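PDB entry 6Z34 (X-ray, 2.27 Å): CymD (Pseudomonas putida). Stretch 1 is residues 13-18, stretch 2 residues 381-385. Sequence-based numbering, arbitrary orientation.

Stretch 1 (13-18) SQGMGG
Stretch 2 (381-385) LSGGF

The contact joins a helical segment and the turn that follows it to a strand more than 360 residues further along the same chain, and nearly all of its polar chemistry passes through one hydroxyl. Ser-13 (chi1 156°, t) and Gln-14 are helical, with phi/psi of -62/-49 and -65/-36, and Gly-15 has phi/psi -63/-19. Met-16 departs from helical values at -113/35, and Gly-17 (72/10) and Gly-18 (107/8) then turn with positive phi. At Gly-18 the backbone angles by themselves call for glycine, since a CB would be jammed against the carbonyl oxygen of Gly-17.

Three backbone hydrogen bonds hold this turn together. Ser-13 O accepts from Met-16 N at 3.0 Å and from Gly-18 N at 2.9 Å, while Gln-14 O accepts from Gly-17 N at 3.2 Å.

Stretch 2 is extended throughout, with phi/psi of -112/142 at Leu-381, -139/156 at Ser-382, -149/167 at Gly-383 and -154/160 at Phe-385 (p rotamer, chi1 79°, chi2 83°), and with Gly-384 almost fully stretched at -177/176. The register is set by Gly-15 and Gly-383, whose CA atoms lie 4.6 Å apart. The CA-to-CB bond of Leu-381 (chi1 -77°, chi2 -61°) points away, and that of Ser-382 points toward the turn.

Ser-382 adopts the p rotamer (chi1 55°), which places OG among the polar backbone atoms of the turn. Gly-17 N donates to Ser-382 OG at 3.0 Å, but the N-H...O angle of 122° makes this bond weak; the same amide also serves Gln-14 O. Ser-382 OG lies 3.3 Å from Gly-15 O, a weak hydrogen bond at best, and 3.0 Å from Gln-14 O. Its single proton has more than one acceptor within reach, so its direction is left open. The hydroxyl is also hydrogen-bonded elsewhere in the structure.

Close backbone packing completes the contact. Gly-15 O approaches Gly-383 CA at 3.9 Å, but its 4.4 Å separation from Gly-384 N gives no sheet-like pairing. An ideal CB on Gly-15 would sit 3.7 Å from Gly-384 CA, and an ideal CB on Gly-384 would sit 3.6 Å from Gly-15 CA, so a CB at either place would lie at about van der Waals contact with the other backbone.

The remaining long side chains contribute little here. Gln-14 (chi1 -75°, chi2 177°, chi3 37°) has its NE2 satisfied elsewhere in the structure. The CA-to-CB bond of Met-16 (chi1 -58°, chi2 -169°, chi3 -93°) points away, and its side chain comes no nearer than 5.8 Å to the other stretch. Together the stretches bury 158 Å², both sides summed.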

# COMPACT_ATOMS: atom_id res chain seq x y z
N SER A 13 -13.33 6.92 -1.80
CA SER A 13 -12.32 7.48 -0.91
C SER A 13 -11.28 8.27 -1.69
O SER A 13 -10.99 9.43 -1.35
CB SER A 13 -11.68 6.34 -0.12
OG SER A 13 -10.41 6.69 0.32
N GLN A 14 -10.73 7.69 -2.76
CA GLN A 14 -9.69 8.41 -3.52
C GLN A 14 -10.25 9.66 -4.18
O GLN A 14 -9.56 10.67 -4.28
CB GLN A 14 -9.06 7.50 -4.58
CG GLN A 14 -8.08 6.46 -4.04
CD GLN A 14 -7.53 5.55 -5.12
OE1 GLN A 14 -7.26 5.98 -6.24
NE2 GLN A 14 -7.36 4.27 -4.79
N GLY A 15 -11.50 9.62 -4.66
CA GLY A 15 -12.08 10.81 -5.25
C GLY A 15 -12.23 11.94 -4.27
O GLY A 15 -12.34 13.11 -4.68
N MET A 16 -12.20 11.63 -2.97
CA MET A 16 -12.37 12.60 -1.90
C MET A 16 -11.07 12.75 -1.10
O MET A 16 -11.10 12.91 0.12
CB MET A 16 -13.53 12.18 -1.00
CG MET A 16 -14.87 12.04 -1.74
SD MET A 16 -16.32 11.86 -0.66
CE MET A 16 -16.34 10.10 -0.64
N GLY A 17 -9.93 12.65 -1.79
CA GLY A 17 -8.65 12.95 -1.17
C GLY A 17 -8.15 11.95 -0.16
O GLY A 17 -7.18 12.25 0.53
N GLY A 18 -8.79 10.77 -0.03
CA GLY A 18 -8.33 9.74 0.89
C GLY A 18 -9.14 9.52 2.16
O GLY A 18 -8.72 8.74 3.02
N LEU A 381 -4.28 16.27 -5.57
CA LEU A 381 -5.63 16.73 -5.83
C LEU A 381 -6.41 15.61 -6.51
O LEU A 381 -5.86 14.89 -7.36
CB LEU A 381 -5.63 17.97 -6.72
CG LEU A 381 -5.28 19.34 -6.14
CD1 LEU A 381 -6.24 19.74 -5.05
CD2 LEU A 381 -3.84 19.39 -5.64
N SER A 382 -7.69 15.46 -6.17
CA SER A 382 -8.49 14.36 -6.70
C SER A 382 -9.90 14.82 -7.08
O SER A 382 -10.42 15.83 -6.57
CB SER A 382 -8.59 13.21 -5.70
OG SER A 382 -9.09 13.66 -4.45
N GLY A 383 -10.50 14.06 -7.99
CA GLY A 383 -11.89 14.22 -8.36
C GLY A 383 -12.46 12.87 -8.76
O GLY A 383 -11.73 11.90 -8.98
N GLY A 384 -13.78 12.82 -8.85
CA GLY A 384 -14.43 11.58 -9.23
C GLY A 384 -15.94 11.75 -9.34
O GLY A 384 -16.50 12.81 -9.06
N PHE A 385 -16.58 10.66 -9.76
CA PHE A 385 -18.00 10.64 -10.01
C PHE A 385 -18.50 9.22 -9.85
O PHE A 385 -17.74 8.25 -9.91
CB PHE A 385 -18.36 11.17 -11.41
CG PHE A 385 -18.14 10.18 -12.52
CD1 PHE A 385 -19.10 9.21 -12.81
CD2 PHE A 385 -16.99 10.22 -13.28
CE1 PHE A 385 -18.90 8.29 -13.82
CE2 PHE A 385 -16.78 9.31 -14.30
CZ PHE A 385 -17.73 8.35 -14.57